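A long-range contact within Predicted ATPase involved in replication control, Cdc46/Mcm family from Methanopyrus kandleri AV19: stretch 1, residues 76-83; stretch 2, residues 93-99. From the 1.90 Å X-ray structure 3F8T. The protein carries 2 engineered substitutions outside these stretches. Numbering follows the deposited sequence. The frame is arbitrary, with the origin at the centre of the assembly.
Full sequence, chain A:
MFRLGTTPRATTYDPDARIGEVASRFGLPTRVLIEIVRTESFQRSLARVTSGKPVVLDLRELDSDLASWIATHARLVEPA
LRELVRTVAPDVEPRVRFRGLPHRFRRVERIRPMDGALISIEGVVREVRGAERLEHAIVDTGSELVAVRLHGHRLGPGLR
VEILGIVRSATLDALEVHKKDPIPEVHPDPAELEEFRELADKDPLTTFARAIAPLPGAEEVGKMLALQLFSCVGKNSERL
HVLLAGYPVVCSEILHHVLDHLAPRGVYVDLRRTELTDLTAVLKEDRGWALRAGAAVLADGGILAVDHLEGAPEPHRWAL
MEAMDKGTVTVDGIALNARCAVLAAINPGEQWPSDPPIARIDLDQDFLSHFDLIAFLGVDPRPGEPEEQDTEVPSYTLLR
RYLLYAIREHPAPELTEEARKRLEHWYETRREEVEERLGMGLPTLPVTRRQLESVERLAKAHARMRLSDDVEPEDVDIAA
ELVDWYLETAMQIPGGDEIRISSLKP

Stretch 1 76-83: LVEPALRE
Stretch 2 (93-99) EPRVRFR

How are the two backbones arranged? Residues 76-83 lie within a helix that begins earlier and continues later in the chain. Most of their phi/psi values lie near -60/-45, with L76 at -85/-41 and P79 at -66/-29, and backbone hydrogen bonds of 2.9 Å run from L81 N to V77 O, R82 N to E78 O and E83 N to P79 O. The helix is kinked at P79, whose ring nitrogen has no hydrogen to give to the turn before. The second stretch enters as an extended loop, with E93 at -61/123, P94 at -76/120 and R95 at -125/136, and becomes a strand over 96-99, with phi from -116 to -125 and psi from 136 to 159. Helix and strand axes approach to 9.1 Å, their N-to-C directions 128° apart, so the chains run obliquely against each other. The closest register pairs R82 with P94, CA to CA 5.4 Å.

Which side chains fill the space between them? V96 (chi1 169°, t) points toward the helix, and its CG2 lies 3.8 Å from L81 CB and 3.8 Å from R82 N, so the valine methyl packs directly on the helix backbone as well as on leucine. L81 is m,t (-61°, -176°). F98 starts sideways, but with chi1 -59° (m) and chi2 86° its ring reaches the helix: CE2 is 4.1 Å from L81 CD1 and 4.3 Å from V77 CG1 (V77 chi1 175°, t), while CE1 is 3.9 Å from E78 CG. V77 and E78 meet the ring at its edge. The V96 to L81 and F98 to V77 and L81 contacts are between buried apolar side chains, which pack by shape and need no directional bonds.

How does R82 lie against the loop? Its m,t,m side chain (-81°, -163°, -90°, chi4 100°) puts CD 3.4 Å from P94 O and CG 4.1 Å from P94 CB. The contact uses the aliphatic part of the arginine, leaving the guanidinium for E78, one turn earlier. E78 has chi1 -163° (t), chi2 -91° and chi3 -3°. R82 NE donates to E78 OE2 at 2.9 Å, and the salt bridge closes with R82 NH1 to E78 OE1 at 2.7 Å, a weak hydrogen bond by its angle.

What polar link joins the stretches? No direct hydrogen bond crosses between them; a water does the work. It donates to E78 OE2 at 2.8 Å and accepts from V96 N at 2.6 Å, tying the buried carboxylate to the start of the strand. The same carboxylate therefore serves both the arginine within its helix and, through water, the neighbouring backbone.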

ATOM      1  N   LEU A  76      -4.688 -33.335 -10.066  1.00 23.31           N
ATOM      2  CA  LEU A  76      -5.360 -34.649 -10.116  1.00 24.02           C
ATOM      3  C   LEU A  76      -6.593 -34.739  -9.226  1.00 23.46           C
ATOM      4  O   LEU A  76      -7.604 -35.322  -9.615  1.00 23.58           O
ATOM      5  CB  LEU A  76      -4.399 -35.766  -9.682  1.00 23.70           C
ATOM      6  CG  LEU A  76      -3.115 -35.986 -10.473  1.00 26.33           C
ATOM      7  CD1 LEU A  76      -2.339 -37.139  -9.855  1.00 26.35           C
ATOM      8  CD2 LEU A  76      -3.440 -36.267 -11.934  1.00 27.51           C
ATOM      9  N   VAL A  77      -6.486 -34.166  -8.026  1.00 23.24           N
ATOM     10  CA  VAL A  77      -7.544 -34.264  -7.006  1.00 23.12           C
ATOM     11  C   VAL A  77      -8.755 -33.406  -7.338  1.00 23.12           C
ATOM     12  O   VAL A  77      -9.892 -33.869  -7.275  1.00 23.32           O
ATOM     13  CB  VAL A  77      -6.993 -33.932  -5.612  1.00 23.31           C
ATOM     14  CG1 VAL A  77      -8.120 -33.904  -4.541  1.00 23.17           C
ATOM     15  CG2 VAL A  77      -5.901 -34.928  -5.253  1.00 23.09           C
ATOM     16  N   GLU A  78      -8.511 -32.156  -7.710  1.00 23.41           N
ATOM     17  CA  GLU A  78      -9.608 -31.238  -7.988  1.00 24.38           C
ATOM     18  C   GLU A  78     -10.649 -31.765  -9.014  1.00 24.30           C
ATOM     19  O   GLU A  78     -11.836 -31.699  -8.742  1.00 23.63           O
ATOM     20  CB  GLU A  78      -9.058 -29.850  -8.358  1.00 25.03           C
ATOM     21  CG  GLU A  78     -10.073 -28.720  -8.266  1.00 29.17           C
ATOM     22  CD  GLU A  78     -10.792 -28.490  -9.574  1.00 33.85           C
ATOM     23  OE1 GLU A  78     -10.460 -29.180 -10.560  1.00 35.03           O
ATOM     24  OE2 GLU A  78     -11.694 -27.621  -9.620  1.00 37.68           O
ATOM     25  N   PRO A  79     -10.219 -32.244 -10.213  1.00 24.85           N
ATOM     26  CA  PRO A  79     -11.252 -32.800 -11.116  1.00 25.09           C
ATOM     27  C   PRO A  79     -11.937 -34.069 -10.596  1.00 24.86           C
ATOM     28  O   PRO A  79     -13.108 -34.320 -10.938  1.00 24.95           O
ATOM     29  CB  PRO A  79     -10.480 -33.092 -12.413  1.00 25.16           C
ATOM     30  CG  PRO A  79      -9.081 -33.194 -12.011  1.00 26.26           C
ATOM     31  CD  PRO A  79      -8.895 -32.247 -10.852  1.00 25.01           C
ATOM     32  N   ALA A  80     -11.230 -34.861  -9.787  1.00 24.14           N
ATOM     33  CA  ALA A  80     -11.843 -36.050  -9.160  1.00 24.52           C
ATOM     34  C   ALA A  80     -12.986 -35.629  -8.246  1.00 24.72           C
ATOM     35  O   ALA A  80     -14.077 -36.201  -8.282  1.00 24.96           O
ATOM     36  CB  ALA A  80     -10.811 -36.837  -8.370  1.00 23.99           C
ATOM     37  N   LEU A  81     -12.718 -34.619  -7.423  1.00 25.22           N
ATOM     38  CA  LEU A  81     -13.727 -34.057  -6.531  1.00 26.58           C
ATOM     39  C   LEU A  81     -14.882 -33.449  -7.316  1.00 27.40           C
ATOM     40  O   LEU A  81     -16.032 -33.698  -6.999  1.00 28.13           O
ATOM     41  CB  LEU A  81     -13.090 -33.049  -5.562  1.00 26.35           C
ATOM     42  CG  LEU A  81     -12.014 -33.636  -4.637  1.00 26.97           C
ATOM     43  CD1 LEU A  81     -11.494 -32.598  -3.645  1.00 28.66           C
ATOM     44  CD2 LEU A  81     -12.540 -34.882  -3.895  1.00 28.62           C
ATOM     45  N   ARG A  82     -14.584 -32.677  -8.362  1.00 29.16           N
ATOM     46  CA  ARG A  82     -15.650 -32.158  -9.226  1.00 31.36           C
ATOM     47  C   ARG A  82     -16.544 -33.286  -9.764  1.00 32.20           C
ATOM     48  O   ARG A  82     -17.778 -33.160  -9.790  1.00 32.25           O
ATOM     49  CB  ARG A  82     -15.077 -31.323 -10.376  1.00 31.30           C
ATOM     50  CG  ARG A  82     -14.730 -29.882  -9.976  1.00 33.01           C
ATOM     51  CD  ARG A  82     -14.560 -28.960 -11.186  1.00 33.53           C
ATOM     52  NE  ARG A  82     -13.178 -28.955 -11.659  1.00 37.70           N
ATOM     53  CZ  ARG A  82     -12.727 -29.651 -12.701  1.00 40.37           C
ATOM     54  NH1 ARG A  82     -11.440 -29.582 -13.043  1.00 40.28           N
ATOM     55  NH2 ARG A  82     -13.556 -30.409 -13.415  1.00 42.28           N
ATOM     56  N   GLU A  83     -15.917 -34.389 -10.174  1.00 33.54           N
ATOM     57  CA  GLU A  83     -16.644 -35.561 -10.674  1.00 35.17           C
ATOM     58  C   GLU A  83     -17.560 -36.174  -9.603  1.00 36.05           C
ATOM     59  O   GLU A  83     -18.725 -36.465  -9.870  1.00 35.94           O
ATOM     60  CB  GLU A  83     -15.666 -36.594 -11.268  1.00 35.02           C
ATOM     61  CG  GLU A  83     -16.301 -37.884 -11.787  1.00 36.55           C
ATOM     62  CD  GLU A  83     -17.418 -37.656 -12.803  1.00 39.07           C
ATOM     63  OE1 GLU A  83     -17.392 -36.643 -13.543  1.00 40.44           O
ATOM     64  OE2 GLU A  83     -18.326 -38.506 -12.859  1.00 39.98           O
ATOM     65  N   GLU A  93     -23.012 -26.099 -11.753  1.00 54.65           N
ATOM     66  CA  GLU A  93     -21.580 -26.054 -12.051  1.00 53.29           C
ATOM     67  C   GLU A  93     -20.808 -26.587 -10.839  1.00 51.53           C
ATOM     68  O   GLU A  93     -20.959 -26.062  -9.734  1.00 51.66           O
ATOM     69  CB  GLU A  93     -21.136 -24.623 -12.375  1.00 53.61           C
ATOM     70  CG  GLU A  93     -19.738 -24.510 -12.996  1.00 55.11           C
ATOM     71  CD  GLU A  93     -19.071 -23.161 -12.724  1.00 57.35           C
ATOM     72  OE1 GLU A  93     -19.732 -22.110 -12.890  1.00 58.55           O
ATOM     73  OE2 GLU A  93     -17.876 -23.152 -12.346  1.00 58.20           O
ATOM     74  N   PRO A  94     -19.989 -27.637 -11.039  1.00 49.89           N
ATOM     75  CA  PRO A  94     -19.284 -28.240  -9.910  1.00 48.14           C
ATOM     76  C   PRO A  94     -18.125 -27.344  -9.496  1.00 46.49           C
ATOM     77  O   PRO A  94     -17.248 -27.053 -10.310  1.00 46.14           O
ATOM     78  CB  PRO A  94     -18.766 -29.575 -10.476  1.00 48.23           C
ATOM     79  CG  PRO A  94     -19.364 -29.705 -11.856  1.00 49.07           C
ATOM     80  CD  PRO A  94     -19.656 -28.312 -12.305  1.00 49.82           C
ATOM     81  N   ARG A  95     -18.143 -26.880  -8.253  1.00 44.33           N
ATOM     82  CA  ARG A  95     -17.061 -26.042  -7.763  1.00 42.64           C
ATOM     83  C   ARG A  95     -16.462 -26.639  -6.503  1.00 40.82           C
ATOM     84  O   ARG A  95     -17.179 -27.114  -5.618  1.00 39.85           O
ATOM     85  CB  ARG A  95     -17.535 -24.607  -7.525  1.00 42.94           C
ATOM     86  CG  ARG A  95     -18.275 -24.002  -8.716  1.00 44.70           C
ATOM     87  CD  ARG A  95     -17.898 -22.534  -8.974  1.00 48.07           C
ATOM     88  NE  ARG A  95     -18.123 -21.610  -7.853  1.00 49.96           N
ATOM     89  CZ  ARG A  95     -19.191 -21.579  -7.055  1.00 51.04           C
ATOM     90  NH1 ARG A  95     -20.201 -22.423  -7.221  1.00 50.85           N
ATOM     91  NH2 ARG A  95     -19.250 -20.680  -6.081  1.00 51.92           N
ATOM     92  N   VAL A  96     -15.135 -26.627  -6.454  1.00 38.96           N
ATOM     93  CA  VAL A  96     -14.386 -27.190  -5.342  1.00 37.42           C
ATOM     94  C   VAL A  96     -13.444 -26.133  -4.783  1.00 36.40           C
ATOM     95  O   VAL A  96     -12.793 -25.398  -5.532  1.00 36.03           O
ATOM     96  CB  VAL A  96     -13.602 -28.471  -5.774  1.00 37.63           C
ATOM     97  CG1 VAL A  96     -12.606 -28.896  -4.701  1.00 36.90           C
ATOM     98  CG2 VAL A  96     -14.575 -29.612  -6.077  1.00 37.34           C
ATOM     99  N   ARG A  97     -13.397 -26.046  -3.459  1.00 35.14           N
ATOM    100  CA  ARG A  97     -12.501 -25.122  -2.790  1.00 34.32           C
ATOM    101  C   ARG A  97     -11.652 -25.907  -1.805  1.00 33.05           C
ATOM    102  O   ARG A  97     -12.097 -26.921  -1.253  1.00 33.15           O
ATOM    103  CB  ARG A  97     -13.292 -24.035  -2.057  1.00 34.33           C
ATOM    104  CG  ARG A  97     -14.156 -23.130  -2.964  1.00 36.71           C
ATOM    105  CD  ARG A  97     -13.318 -22.208  -3.866  1.00 38.98           C
ATOM    106  NE  ARG A  97     -14.154 -21.307  -4.661  1.00 40.70           N
ATOM    107  CZ  ARG A  97     -14.393 -21.441  -5.965  1.00 41.85           C
ATOM    108  NH1 ARG A  97     -13.855 -22.438  -6.655  1.00 40.82           N
ATOM    109  NH2 ARG A  97     -15.170 -20.560  -6.588  1.00 42.55           N
ATOM    110  N   PHE A  98     -10.433 -25.441  -1.593  1.00 31.81           N
ATOM    111  CA  PHE A  98      -9.574 -26.027  -0.587  1.00 31.20           C
ATOM    112  C   PHE A  98      -9.297 -24.981   0.486  1.00 31.62           C
ATOM    113  O   PHE A  98      -9.089 -23.800   0.184  1.00 31.35           O
ATOM    114  CB  PHE A  98      -8.260 -26.521  -1.201  1.00 30.89           C
ATOM    115  CG  PHE A  98      -8.430 -27.550  -2.292  1.00 29.83           C
ATOM    116  CD1 PHE A  98      -8.645 -27.155  -3.617  1.00 29.65           C
ATOM    117  CD2 PHE A  98      -8.338 -28.913  -2.004  1.00 30.39           C
ATOM    118  CE1 PHE A  98      -8.786 -28.108  -4.642  1.00 27.63           C
ATOM    119  CE2 PHE A  98      -8.473 -29.875  -3.021  1.00 30.59           C
ATOM    120  CZ  PHE A  98      -8.704 -29.468  -4.337  1.00 29.85           C
ATOM    121  N   ARG A  99      -9.296 -25.429   1.737  1.00 31.64           N
ATOM    122  CA  ARG A  99      -8.924 -24.585   2.863  1.00 31.88           C
ATOM    123  C   ARG A  99      -7.782 -25.264   3.600  1.00 31.32           C
ATOM    124  O   ARG A  99      -7.574 -26.482   3.465  1.00 30.66           O
ATOM    125  CB  ARG A  99     -10.119 -24.382   3.809  1.00 32.29           C
ATOM    126  CG  ARG A  99     -11.421 -23.936   3.123  1.00 35.78           C
ATOM    127  CD  ARG A  99     -11.338 -22.493   2.604  1.00 41.32           C
ATOM    128  NE  ARG A  99     -12.234 -22.227   1.471  1.00 43.52           N
ATOM    129  CZ  ARG A  99     -13.509 -21.841   1.568  1.00 45.43           C
ATOM    130  NH1 ARG A  99     -14.080 -21.677   2.756  1.00 45.87           N
ATOM    131  NH2 ARG A  99     -14.227 -21.627   0.465  1.00 44.25           N
TER
HETATM  132  O   HOH W   1     -13.410 -25.850  -8.260  1.00 36.27           O